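Local coordinates for protein extracellular invertase (Aspergillus kawachii, PDB 5XH8) that probably hydrolyses sucrose as a family 32 beta-fructofuranosidase and transfers fructosyl groups to sugars to form fructooligosaccharides such as 1-kestose, at residues S133-S137 against A168-P172; L180-H185 against V296-V302; T190-V194 against F216-L222; F247-N251 against Y319-G323. All blocks are in the same frame, centred on the assembly; numbering follows the deposited sequence.

Contact 1. Residues S133-S137 against A168-P172; sequences SETQS and AFRDP
Two strands from neighbouring sheets run side by side here: 134-137 and 168-172 have N-to-C directions only 26° apart, and their axes come within 6.6 Å. The register pairs Glu-134 with Phe-169 (CA to CA 6.3 Å) and Gln-136 with Pro-172 (7.5 Å). No backbone hydrogen bond joins them, so side chains of 134-137 do the bridging. The second strand is kinked at Asp-171, whose phi/psi of 67/52 is left-handed; 134-137 is extended throughout. Glu-134, with chi1 m and chi2 t, reaches across with both carboxylate oxygens. Its OE1 accepts a hydrogen bond from Phe-169 N at 2.8 Å and another from Tyr-129, while its OE2 forms a salt bridge with Arg-170 NH1, also at 2.8 Å and nearly straight. Two residues on, Gln-136 bends its chain (chi1 -32°, chi2 m) so that NE2 donates to Phe-169 O at 3.0 Å; its OE1 is bound by Thr-116 and also rests 3.3 Å from Pro-172 CD. Arg-170 has chi1 p, chi2 and chi3 t, and chi4 -85° turning the guanidinium; its NH2 pairs with Glu-248. Asp-171 points away from 133-137 and holds a bound glycerol through OD1. The sequence Arg-170, Asp-171, Pro-172 is the RDP motif of glycoside hydrolase family 32, which in relatives supplies the transition-state-stabilising aspartate; here it is braced by the adjacent blade of the beta-propeller.

Contact 2. Residues L180-H185 against V296-V302; sequences LDSLLH and VSRNGSV
A short helix packs against a beta-hairpin at the periphery of the propeller, joining two successive blades through a small apolar patch and one arginine. Helix 180-184 runs nearly along strand 296-298 (12° between directions, axes 9.1 Å apart), with Leu-180 level with Val-296 (CA to CA 8.0 Å) and Leu-183 with Arg-298 (6.6 Å). Leu-183, chi1 m and chi2 t, points at the hairpin: its CD1 lies 3.5 Å from Val-296 CG1 and 4.0 Å from Val-302 CG2. Leu-180 CD2 reaches Val-296 CG1 at 3.7 Å, and Leu-184 CD2 meets Val-302 CB at 4.1 Å. Arg-298 is fully extended, all four chi angles near 180°. Its NH1 donates to Leu-183 O at 2.6 Å, its NE holds Gly-300 O at 3.0 Å across the turn, and Leu-184 CD2 covers one guanidinium face. His-185, at phi/psi 52/40, ends the helix in a Schellman motif, so the arginine meets a helix C-terminus, where carbonyls are left to outside donors.

Contact 3. Residues T190-V194 against F216-L222; sequences TWYTV and FQYWEYL
Phe-216 opens the second segment in a left-handed conformation (phi/psi 70/20), with its CA 8.8 Å from that of Trp-191. Its ring, at chi1 m, presents an edge to the face of the Trp-191 five-membered ring in an offset edge-to-face stack: centroids 5.8 Å apart, planes at 71°, Phe-216 CE1 to Trp-191 CD1 3.9 Å. Gln-217 and Tyr-218 lie out of reach of 190-194, and there Gln-217 O is hydrogen-bonded by Arg-131 of the second subunit. At Trp-219 the chain becomes strand, crossing 191-194 at -61° with axes 8.6 Å apart. These are the second and fourth strands of one four-stranded antiparallel propeller blade, separated in it by strand 203-211, so side chains rather than backbone bonds link them. The Trp-219 indole (chi1 m, chi2 84°) is steadied by NE1 donating to Phe-216 O at 2.9 Å. Its CZ3 lies 3.6 Å from Trp-191 O and 3.2 Å from Thr-193 OG1, a hydroxyl buried with no polar partner in the model, while CH2 touches Trp-191 CB at 4.3 Å. Glu-220 instead forms a salt bridge with Arg-210. Leu-222, chi1 m and chi2 t, brings CD1 to the edge of the Tyr-192 ring, 4.3 Å from CD1 of that tyrosine, whose hydroxyl bonds Asp-181.

Contact 4. Residues F247-N251 against Y319-G323; sequences FETGN and YAAAG
Phe-247 enters as strand, facing away from 319-323 and packing on Trp-226. Glu-248, still extended, turns toward the other segment with chi1 m and chi2 t; its OE1 accepts a hydrogen bond from Tyr-319 OH at 2.7 Å, and its OE2 pairs with Arg-170. Tyr-319 reaches it with chi1 t, its ring also standing edge-to-face with His-287, a ligand of the bound sodium ion. The chain then turns a corner at Thr-249, which is left-handed (phi/psi 45/43) and comes closest to Ala-320, itself left-handed at 62/33: CA to CA 5.6 Å, with Thr-249 OG1 3.4 Å from Ala-320 CA and Thr-249 CG2 4.1 Å from Ala-320 CB. A water bridges the backbones, hydrogen-bonded to Thr-249 O at 2.6 Å and to Ala-321 O at 2.7 Å. Gly-250 resumes extended conformation, and from 248 to 251 the path runs 25° from that of 319-323. Asn-251, chi1 m, points into the gap beside Ala-321, Ala-322 and Gly-323; its CA is 6.8 Å from that of Ala-322. The two segments thus line up without direct backbone pairing as inner strands of neighbouring blades, the side chain of Glu-248 lying about 4 Å from a bound glycerol. With Asp-41 against Thr-249 and Asp-171 close by, this matches the central active-site pocket of a GH32 five-bladed beta-propeller, where relatives carry their acid/base glutamate at the position of Glu-248.

How the contacts relate
Contacts 1 and 4 meet around the bound glycerol: Arg-170 NH2 forms a salt bridge with Glu-248 OE2 at 2.8 Å, and Asp-171 OD2 lies 3.0 Å from Thr-249 N, a probable hydrogen bond, although their centres are 14 Å apart. Contact 3 lies further out in the blade that carries strand 166-176, touching contact 1 where Pro-172 CB packs on Thr-193 CG2 at 3.7 Å; its Thr-193 side chain is about 13 Å from a glycerol. Contact 2 is more peripheral still and joins contact 3 through Asp-181 OD1 and Tyr-192 OH, 2.5 Å apart, and Leu-184 CD1 against Leu-222 CD1 at 3.8 Å. Contacts 2 and 4 do not touch, their centres being 24 Å apart, yet both reach the sheet containing strand 286-298.

Contact 1. Residues S133-S137 against A168-P172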
loop_
_atom_site.group_PDB
_atom_site.type_symbol
_atom_site.label_atom_id
_atom_site.label_comp_id
_atom_site.label_asym_id
_atom_site.label_seq_id
_atom_site.Cartn_x
_atom_site.Cartn_y
_atom_site.Cartn_z
ATOM N N SER A 133 2.045 4.367 -6.745
ATOM C CA SER A 133 1.047 4.690 -7.770
ATOM C C SER A 133 0.294 3.423 -8.306
ATOM O O SER A 133 -0.908 3.493 -8.589
ATOM C CB SER A 133 1.633 5.587 -8.880
ATOM O OG SER A 133 2.727 4.992 -9.481
ATOM N N GLU A 134 0.982 2.280 -8.362
ATOM C CA GLU A 134 0.437 1.037 -8.860
ATOM C C GLU A 134 0.636 -0.101 -7.833
ATOM O O GLU A 134 1.773 -0.446 -7.466
ATOM C CB GLU A 134 1.087 0.674 -10.193
ATOM C CG GLU A 134 0.923 1.736 -11.285
ATOM C CD GLU A 134 1.820 1.482 -12.472
ATOM O OE1 GLU A 134 3.040 1.255 -12.241
ATOM O OE2 GLU A 134 1.308 1.491 -13.622
ATOM N N THR A 135 -0.476 -0.652 -7.360
ATOM C CA THR A 135 -0.473 -1.825 -6.495
ATOM C C THR A 135 -1.277 -2.909 -7.201
ATOM O O THR A 135 -1.948 -2.651 -8.210
ATOM C CB THR A 135 -1.064 -1.515 -5.119
ATOM O OG1 THR A 135 -2.407 -1.049 -5.253
ATOM C CG2 THR A 135 -0.260 -0.428 -4.404
ATOM N N GLN A 136 -1.180 -4.136 -6.709
ATOM C CA GLN A 136 -1.963 -5.233 -7.286
ATOM C C GLN A 136 -2.937 -5.737 -6.225
ATOM O O GLN A 136 -2.512 -6.095 -5.104
ATOM C CB GLN A 136 -1.072 -6.355 -7.832
ATOM C CG GLN A 136 0.279 -5.899 -8.383
ATOM C CD GLN A 136 0.156 -4.901 -9.514
ATOM O OE1 GLN A 136 -0.767 -4.968 -10.334
ATOM N NE2 GLN A 136 1.104 -3.971 -9.576
ATOM N N SER A 137 -4.229 -5.749 -6.581
ATOM C CA SER A 137 -5.329 -6.040 -5.668
ATOM C C SER A 137 -6.168 -7.172 -6.194
ATOM O O SER A 137 -6.103 -7.503 -7.395
ATOM C CB SER A 137 -6.196 -4.792 -5.459
ATOM O OG SER A 137 -5.471 -3.799 -4.744
ATOM N N ALA A 168 7.416 1.411 -14.485
ATOM C CA ALA A 168 6.050 0.937 -14.505
ATOM C C ALA A 168 6.027 -0.370 -13.743
ATOM O O ALA A 168 7.050 -1.084 -13.676
ATOM C CB ALA A 168 5.580 0.672 -15.932
ATOM N N PHE A 169 4.850 -0.698 -13.205
ATOM C CA PHE A 169 4.652 -1.905 -12.419
ATOM C C PHE A 169 3.175 -2.327 -12.437
ATOM O O PHE A 169 2.434 -2.100 -11.478
ATOM C CB PHE A 169 5.159 -1.660 -11.001
ATOM C CG PHE A 169 5.245 -2.896 -10.162
ATOM C CD1 PHE A 169 6.209 -3.850 -10.414
ATOM C CD2 PHE A 169 4.402 -3.076 -9.095
ATOM C CE1 PHE A 169 6.287 -4.997 -9.643
ATOM C CE2 PHE A 169 4.482 -4.213 -8.308
ATOM C CZ PHE A 169 5.437 -5.173 -8.580
ATOM N N ARG A 170 2.750 -2.952 -13.536
ATOM C CA ARG A 170 1.323 -3.165 -13.760
ATOM C C ARG A 170 1.023 -4.334 -14.673
ATOM O O ARG A 170 1.947 -4.987 -15.181
ATOM C CB ARG A 170 0.700 -1.878 -14.312
ATOM C CG ARG A 170 1.363 -1.321 -15.554
ATOM C CD ARG A 170 0.512 -0.202 -16.183
ATOM N NE ARG A 170 1.185 0.390 -17.340
ATOM C CZ ARG A 170 2.092 1.377 -17.310
ATOM N NH1 ARG A 170 2.426 1.999 -16.169
ATOM N NH2 ARG A 170 2.658 1.780 -18.459
ATOM N N ASP A 171 -0.274 -4.575 -14.863
ATOM C CA ASP A 171 -0.813 -5.549 -15.818
ATOM C C ASP A 171 -0.472 -6.992 -15.402
ATOM O O ASP A 171 0.047 -7.770 -16.200
ATOM C CB ASP A 171 -0.320 -5.297 -17.249
ATOM C CG ASP A 171 -0.475 -3.863 -17.710
ATOM O OD1 ASP A 171 -1.365 -3.149 -17.209
ATOM O OD2 ASP A 171 0.331 -3.466 -18.603
ATOM N N PRO A 172 -0.788 -7.358 -14.162
ATOM C CA PRO A 172 -0.443 -8.704 -13.720
ATOM C C PRO A 172 -1.126 -9.758 -14.588
ATOM O O PRO A 172 -2.343 -9.633 -14.893
ATOM C CB PRO A 172 -0.954 -8.743 -12.276
ATOM C CG PRO A 172 -2.046 -7.710 -12.235
ATOM C CD PRO A 172 -1.537 -6.622 -13.114
#

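Contact 2. Residues L180-H185 against V296-V302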
loop_
_atom_site.group_PDB
_atom_site.type_symbol
_atom_site.label_atom_id
_atom_site.label_comp_id
_atom_site.label_asym_id
_atom_site.label_seq_id
_atom_site.Cartn_x
_atom_site.Cartn_y
_atom_site.Cartn_z
ATOM N N LEU A 180 8.202 -24.369 -15.330
ATOM C CA LEU A 180 8.557 -23.552 -14.170
ATOM C C LEU A 180 8.414 -24.330 -12.861
ATOM O O LEU A 180 9.261 -24.188 -11.981
ATOM C CB LEU A 180 7.727 -22.253 -14.103
ATOM C CG LEU A 180 7.894 -21.214 -15.212
ATOM C CD1 LEU A 180 7.119 -19.945 -14.875
ATOM C CD2 LEU A 180 9.358 -20.871 -15.453
ATOM N N ASP A 181 7.360 -25.129 -12.712
ATOM C CA ASP A 181 7.194 -25.910 -11.465
ATOM C C ASP A 181 8.430 -26.801 -11.224
ATOM O O ASP A 181 9.000 -26.805 -10.121
ATOM C CB ASP A 181 5.952 -26.796 -11.482
ATOM C CG ASP A 181 4.642 -26.015 -11.494
ATOM O OD1 ASP A 181 4.613 -24.792 -11.179
ATOM O OD2 ASP A 181 3.621 -26.676 -11.780
ATOM N N SER A 182 8.843 -27.519 -12.270
ATOM C CA SER A 182 10.015 -28.394 -12.196
ATOM C C SER A 182 11.293 -27.623 -11.871
ATOM O O SER A 182 12.010 -27.992 -10.936
ATOM C CB SER A 182 10.174 -29.201 -13.486
ATOM O OG SER A 182 11.488 -29.713 -13.560
ATOM N N LEU A 183 11.567 -26.544 -12.604
ATOM C CA LEU A 183 12.781 -25.764 -12.387
ATOM C C LEU A 183 12.859 -25.088 -11.008
ATOM O O LEU A 183 13.961 -24.937 -10.455
ATOM C CB LEU A 183 12.924 -24.674 -13.443
ATOM C CG LEU A 183 13.430 -25.039 -14.832
ATOM C CD1 LEU A 183 13.246 -23.831 -15.739
ATOM C CD2 LEU A 183 14.897 -25.454 -14.811
ATOM N N LEU A 184 11.704 -24.676 -10.470
ATOM C CA LEU A 184 11.644 -23.932 -9.198
ATOM C C LEU A 184 11.213 -24.786 -8.001
ATOM O O LEU A 184 11.080 -24.273 -6.902
ATOM C CB LEU A 184 10.679 -22.754 -9.348
ATOM C CG LEU A 184 11.128 -21.707 -10.379
ATOM C CD1 LEU A 184 9.969 -20.812 -10.781
ATOM C CD2 LEU A 184 12.291 -20.882 -9.846
ATOM N N HIS A 185 10.989 -26.080 -8.222
ATOM C CA HIS A 185 10.432 -26.982 -7.212
ATOM C C HIS A 185 9.144 -26.422 -6.598
ATOM O O HIS A 185 8.913 -26.547 -5.396
ATOM C CB HIS A 185 11.497 -27.322 -6.148
ATOM C CG HIS A 185 12.765 -27.854 -6.740
ATOM N ND1 HIS A 185 13.874 -27.064 -6.953
ATOM C CD2 HIS A 185 13.075 -29.077 -7.227
ATOM C CE1 HIS A 185 14.822 -27.783 -7.525
ATOM N NE2 HIS A 185 14.364 -29.009 -7.698
ATOM N N VAL A 296 13.731 -21.508 -21.077
ATOM C CA VAL A 296 13.776 -21.163 -19.688
ATOM C C VAL A 296 14.809 -22.031 -18.998
ATOM O O VAL A 296 14.698 -23.238 -19.017
ATOM C CB VAL A 296 12.397 -21.365 -19.049
ATOM C CG1 VAL A 296 12.426 -20.955 -17.590
ATOM C CG2 VAL A 296 11.368 -20.519 -19.791
ATOM N N SER A 297 15.796 -21.401 -18.379
ATOM C CA SER A 297 16.832 -22.091 -17.609
ATOM C C SER A 297 16.865 -21.547 -16.185
ATOM O O SER A 297 16.249 -20.524 -15.889
ATOM C CB SER A 297 18.182 -21.842 -18.254
ATOM O OG SER A 297 18.456 -20.454 -18.255
ATOM N N ARG A 298 17.603 -22.237 -15.323
ATOM C CA ARG A 298 17.837 -21.808 -13.957
ATOM C C ARG A 298 19.337 -21.770 -13.662
ATOM O O ARG A 298 20.108 -22.573 -14.163
ATOM C CB ARG A 298 17.125 -22.723 -12.967
ATOM C CG ARG A 298 17.159 -22.172 -11.557
ATOM C CD ARG A 298 16.255 -22.925 -10.615
ATOM N NE ARG A 298 16.403 -22.423 -9.250
ATOM C CZ ARG A 298 15.827 -22.953 -8.171
ATOM N NH1 ARG A 298 15.049 -24.024 -8.253
ATOM N NH2 ARG A 298 16.039 -22.407 -6.983
ATOM N N ASN A 299 19.727 -20.823 -12.826
ATOM C CA ASN A 299 21.118 -20.581 -12.513
ATOM C C ASN A 299 21.164 -19.971 -11.100
ATOM O O ASN A 299 21.816 -18.957 -10.863
ATOM C CB ASN A 299 21.651 -19.626 -13.591
ATOM C CG ASN A 299 23.110 -19.847 -13.912
ATOM O OD1 ASN A 299 23.896 -18.897 -13.949
ATOM N ND2 ASN A 299 23.479 -21.097 -14.178
ATOM N N GLY A 300 20.453 -20.595 -10.168
ATOM C CA GLY A 300 19.995 -19.904 -8.958
ATOM C C GLY A 300 18.615 -19.288 -9.204
ATOM O O GLY A 300 17.627 -19.717 -8.606
ATOM N N SER A 301 18.529 -18.295 -10.093
ATOM C CA SER A 301 17.225 -17.723 -10.478
ATOM C C SER A 301 16.843 -18.074 -11.917
ATOM O O SER A 301 17.699 -18.238 -12.798
ATOM C CB SER A 301 17.217 -16.218 -10.290
ATOM O OG SER A 301 18.184 -15.624 -11.123
ATOM N N VAL A 302 15.545 -18.190 -12.139
ATOM C CA VAL A 302 15.017 -18.573 -13.435
ATOM C C VAL A 302 15.129 -17.416 -14.449
ATOM O O VAL A 302 15.079 -16.234 -14.099
ATOM C CB VAL A 302 13.584 -19.131 -13.295
ATOM C CG1 VAL A 302 12.568 -18.009 -13.088
ATOM C CG2 VAL A 302 13.214 -19.985 -14.485
#

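Contact 3. Residues T190-V194 against F216-L222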
loop_
_atom_site.group_PDB
_atom_site.type_symbol
_atom_site.label_atom_id
_atom_site.label_comp_id
_atom_site.label_asym_id
_atom_site.label_seq_id
_atom_site.Cartn_x
_atom_site.Cartn_y
_atom_site.Cartn_z
ATOM N N THR A 190 1.038 -24.604 -9.425
ATOM C CA THR A 190 1.263 -23.306 -8.841
ATOM C C THR A 190 0.837 -22.225 -9.858
ATOM O O THR A 190 1.089 -22.337 -11.045
ATOM C CB THR A 190 2.761 -23.134 -8.458
ATOM O OG1 THR A 190 3.045 -23.901 -7.266
ATOM C CG2 THR A 190 3.138 -21.687 -8.214
ATOM N N TRP A 191 0.250 -21.159 -9.347
ATOM C CA TRP A 191 -0.091 -19.993 -10.156
ATOM C C TRP A 191 1.087 -19.059 -10.074
ATOM O O TRP A 191 1.557 -18.748 -8.974
ATOM C CB TRP A 191 -1.373 -19.326 -9.654
ATOM C CG TRP A 191 -2.613 -20.005 -10.158
ATOM C CD1 TRP A 191 -3.437 -20.882 -9.467
ATOM C CD2 TRP A 191 -3.201 -19.844 -11.447
ATOM N NE1 TRP A 191 -4.477 -21.270 -10.269
ATOM C CE2 TRP A 191 -4.361 -20.652 -11.486
ATOM C CE3 TRP A 191 -2.867 -19.081 -12.577
ATOM C CZ2 TRP A 191 -5.177 -20.741 -12.615
ATOM C CZ3 TRP A 191 -3.687 -19.168 -13.699
ATOM C CH2 TRP A 191 -4.818 -19.994 -13.712
ATOM N N TYR A 192 1.601 -18.680 -11.243
ATOM C CA TYR A 192 2.587 -17.626 -11.415
ATOM C C TYR A 192 1.891 -16.334 -11.838
ATOM O O TYR A 192 0.798 -16.377 -12.391
ATOM C CB TYR A 192 3.632 -18.016 -12.474
ATOM C CG TYR A 192 4.340 -19.297 -12.079
ATOM C CD1 TYR A 192 5.405 -19.277 -11.170
ATOM C CD2 TYR A 192 3.891 -20.523 -12.543
ATOM C CE1 TYR A 192 6.028 -20.451 -10.776
ATOM C CE2 TYR A 192 4.506 -21.704 -12.155
ATOM C CZ TYR A 192 5.572 -21.668 -11.274
ATOM O OH TYR A 192 6.160 -22.845 -10.868
ATOM N N THR A 193 2.555 -15.215 -11.577
ATOM C CA THR A 193 2.156 -13.921 -12.091
ATOM C C THR A 193 3.374 -13.235 -12.641
ATOM O O THR A 193 4.404 -13.184 -11.976
ATOM C CB THR A 193 1.533 -13.041 -10.980
ATOM O OG1 THR A 193 0.332 -13.669 -10.495
ATOM C CG2 THR A 193 1.191 -11.682 -11.518
ATOM N N VAL A 194 3.257 -12.705 -13.855
ATOM C CA VAL A 194 4.198 -11.687 -14.333
ATOM C C VAL A 194 3.581 -10.304 -14.213
ATOM O O VAL A 194 2.380 -10.123 -14.459
ATOM C CB VAL A 194 4.774 -11.890 -15.761
ATOM C CG1 VAL A 194 5.781 -13.041 -15.756
ATOM C CG2 VAL A 194 3.690 -12.093 -16.811
ATOM N N PHE A 216 -3.915 -16.918 -2.242
ATOM C CA PHE A 216 -3.531 -15.862 -3.186
ATOM C C PHE A 216 -3.184 -14.539 -2.516
ATOM O O PHE A 216 -3.180 -13.468 -3.147
ATOM C CB PHE A 216 -4.620 -15.689 -4.244
ATOM C CG PHE A 216 -5.005 -16.977 -4.912
ATOM C CD1 PHE A 216 -4.115 -17.617 -5.743
ATOM C CD2 PHE A 216 -6.247 -17.566 -4.682
ATOM C CE1 PHE A 216 -4.456 -18.812 -6.363
ATOM C CE2 PHE A 216 -6.596 -18.764 -5.299
ATOM C CZ PHE A 216 -5.693 -19.387 -6.137
ATOM N N GLN A 217 -2.868 -14.623 -1.227
ATOM C CA GLN A 217 -2.615 -13.449 -0.388
ATOM C C GLN A 217 -1.210 -12.918 -0.615
ATOM O O GLN A 217 -0.996 -11.704 -0.723
ATOM C CB GLN A 217 -2.830 -13.844 1.072
ATOM C CG GLN A 217 -2.860 -12.713 2.070
ATOM C CD GLN A 217 -3.976 -11.722 1.805
ATOM O OE1 GLN A 217 -5.111 -12.097 1.529
ATOM N NE2 GLN A 217 -3.648 -10.461 1.863
ATOM N N TYR A 218 -0.251 -13.844 -0.703
ATOM C CA TYR A 218 1.146 -13.517 -0.763
ATOM C C TYR A 218 1.765 -14.093 -2.017
ATOM O O TYR A 218 1.440 -15.226 -2.445
ATOM C CB TYR A 218 1.865 -14.012 0.500
ATOM C CG TYR A 218 1.374 -13.346 1.756
ATOM C CD1 TYR A 218 1.689 -12.009 2.013
ATOM C CD2 TYR A 218 0.574 -14.039 2.696
ATOM C CE1 TYR A 218 1.216 -11.364 3.160
ATOM C CE2 TYR A 218 0.114 -13.401 3.858
ATOM C CZ TYR A 218 0.444 -12.052 4.074
ATOM O OH TYR A 218 0.014 -11.361 5.191
ATOM N N TRP A 219 2.650 -13.294 -2.605
ATOM C CA TRP A 219 3.264 -13.597 -3.886
ATOM C C TRP A 219 4.771 -13.481 -3.752
ATOM O O TRP A 219 5.324 -12.393 -3.531
ATOM C CB TRP A 219 2.692 -12.671 -4.983
ATOM C CG TRP A 219 1.255 -12.985 -5.202
ATOM C CD1 TRP A 219 0.203 -12.516 -4.481
ATOM C CD2 TRP A 219 0.713 -13.899 -6.164
ATOM N NE1 TRP A 219 -0.968 -13.073 -4.932
ATOM C CE2 TRP A 219 -0.679 -13.925 -5.969
ATOM C CE3 TRP A 219 1.278 -14.719 -7.155
ATOM C CZ2 TRP A 219 -1.520 -14.723 -6.732
ATOM C CZ3 TRP A 219 0.440 -15.509 -7.920
ATOM C CH2 TRP A 219 -0.938 -15.510 -7.711
ATOM N N GLU A 220 5.441 -14.625 -3.872
ATOM C CA GLU A 220 6.875 -14.702 -3.675
ATOM C C GLU A 220 7.570 -14.197 -4.918
ATOM O O GLU A 220 7.293 -14.664 -6.017
ATOM C CB GLU A 220 7.263 -16.146 -3.379
ATOM C CG GLU A 220 8.750 -16.347 -3.166
ATOM C CD GLU A 220 9.107 -17.791 -2.827
ATOM O OE1 GLU A 220 8.290 -18.712 -3.010
ATOM O OE2 GLU A 220 10.224 -17.989 -2.353
ATOM N N TYR A 221 8.492 -13.259 -4.752
ATOM C CA TYR A 221 9.214 -12.678 -5.870
ATOM C C TYR A 221 10.300 -13.639 -6.371
ATOM O O TYR A 221 11.091 -14.138 -5.572
ATOM C CB TYR A 221 9.851 -11.352 -5.457
ATOM C CG TYR A 221 10.610 -10.660 -6.574
ATOM C CD1 TYR A 221 10.015 -10.433 -7.823
ATOM C CD2 TYR A 221 11.922 -10.225 -6.384
ATOM C CE1 TYR A 221 10.720 -9.793 -8.842
ATOM C CE2 TYR A 221 12.628 -9.586 -7.394
ATOM C CZ TYR A 221 12.020 -9.365 -8.618
ATOM O OH TYR A 221 12.743 -8.748 -9.620
ATOM N N LEU A 222 10.336 -13.879 -7.681
ATOM C CA LEU A 222 11.295 -14.799 -8.304
ATOM C C LEU A 222 12.288 -14.126 -9.232
ATOM O O LEU A 222 13.041 -14.803 -9.957
ATOM C CB LEU A 222 10.542 -15.869 -9.071
ATOM C CG LEU A 222 9.623 -16.732 -8.218
ATOM C CD1 LEU A 222 8.783 -17.602 -9.117
ATOM C CD2 LEU A 222 10.406 -17.581 -7.207
#

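Contact 4. Residues F247-N251 against Y319-G323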
loop_
_atom_site.group_PDB
_atom_site.type_symbol
_atom_site.label_atom_id
_atom_site.label_comp_id
_atom_site.label_asym_id
_atom_site.label_seq_id
_atom_site.Cartn_x
_atom_site.Cartn_y
_atom_site.Cartn_z
ATOM N N PHE A 247 8.120 -2.412 -20.856
ATOM C CA PHE A 247 7.220 -3.473 -21.291
ATOM C C PHE A 247 5.823 -3.298 -20.651
ATOM O O PHE A 247 5.719 -2.918 -19.486
ATOM C CB PHE A 247 7.716 -4.869 -20.886
ATOM C CG PHE A 247 8.949 -5.369 -21.617
ATOM C CD1 PHE A 247 9.394 -4.823 -22.825
ATOM C CD2 PHE A 247 9.647 -6.444 -21.080
ATOM C CE1 PHE A 247 10.532 -5.322 -23.451
ATOM C CE2 PHE A 247 10.786 -6.951 -21.715
ATOM C CZ PHE A 247 11.214 -6.391 -22.905
ATOM N N GLU A 248 4.789 -3.626 -21.434
ATOM C CA GLU A 248 3.378 -3.563 -21.027
ATOM C C GLU A 248 2.689 -4.879 -21.412
ATOM O O GLU A 248 3.153 -5.599 -22.313
ATOM C CB GLU A 248 2.689 -2.390 -21.724
ATOM C CG GLU A 248 3.299 -1.015 -21.387
ATOM C CD GLU A 248 2.353 0.119 -21.689
ATOM O OE1 GLU A 248 2.279 0.520 -22.879
ATOM O OE2 GLU A 248 1.637 0.563 -20.739
ATOM N N THR A 249 1.607 -5.189 -20.705
ATOM C CA THR A 249 0.686 -6.303 -21.012
ATOM C C THR A 249 1.361 -7.637 -21.358
ATOM O O THR A 249 0.947 -8.349 -22.293
ATOM C CB THR A 249 -0.326 -5.913 -22.119
ATOM O OG1 THR A 249 0.350 -5.735 -23.367
ATOM C CG2 THR A 249 -1.039 -4.628 -21.737
ATOM N N GLY A 250 2.397 -7.959 -20.584
ATOM C CA GLY A 250 3.097 -9.231 -20.706
ATOM C C GLY A 250 2.143 -10.386 -20.481
ATOM O O GLY A 250 1.523 -10.450 -19.439
ATOM N N ASN A 251 1.965 -11.236 -21.499
ATOM C CA ASN A 251 1.294 -12.527 -21.351
ATOM C C ASN A 251 2.371 -13.619 -21.433
ATOM O O ASN A 251 3.301 -13.484 -22.208
ATOM C CB ASN A 251 0.359 -12.802 -22.515
ATOM C CG ASN A 251 -0.796 -11.825 -22.625
ATOM O OD1 ASN A 251 -0.750 -10.655 -22.225
ATOM N ND2 ASN A 251 -1.810 -12.304 -23.222
ATOM N N TYR A 319 -1.934 -2.976 -30.326
ATOM C CA TYR A 319 -1.208 -2.988 -29.052
ATOM C C TYR A 319 -1.916 -3.800 -27.966
ATOM O O TYR A 319 -3.016 -4.294 -28.183
ATOM C CB TYR A 319 -0.990 -1.544 -28.571
ATOM C CG TYR A 319 0.152 -1.336 -27.595
ATOM C CD1 TYR A 319 1.469 -1.692 -27.937
ATOM C CD2 TYR A 319 -0.064 -0.720 -26.359
ATOM C CE1 TYR A 319 2.511 -1.471 -27.071
ATOM C CE2 TYR A 319 0.973 -0.531 -25.475
ATOM C CZ TYR A 319 2.268 -0.894 -25.837
ATOM O OH TYR A 319 3.330 -0.733 -24.966
ATOM N N ALA A 320 -1.232 -3.989 -26.833
ATOM C CA ALA A 320 -1.875 -4.365 -25.569
ATOM C C ALA A 320 -2.589 -5.685 -25.608
ATOM O O ALA A 320 -3.597 -5.844 -24.928
ATOM C CB ALA A 320 -2.847 -3.262 -25.125
ATOM N N ALA A 321 -2.083 -6.651 -26.381
ATOM C CA ALA A 321 -2.811 -7.906 -26.544
ATOM C C ALA A 321 -3.005 -8.647 -25.230
ATOM O O ALA A 321 -2.095 -8.710 -24.397
ATOM C CB ALA A 321 -2.154 -8.792 -27.575
ATOM N N ALA A 322 -4.212 -9.169 -25.044
ATOM C CA ALA A 322 -4.522 -10.036 -23.946
ATOM C C ALA A 322 -5.123 -11.302 -24.495
ATOM O O ALA A 322 -6.141 -11.292 -25.204
ATOM C CB ALA A 322 -5.496 -9.392 -22.974
ATOM N N GLY A 323 -4.550 -12.397 -24.039
ATOM C CA GLY A 323 -4.906 -13.734 -24.463
ATOM C C GLY A 323 -5.144 -14.600 -23.244
ATOM O O GLY A 323 -4.846 -14.206 -22.117
HETATM O O HOH W 1 0.594 -8.998 -24.826
#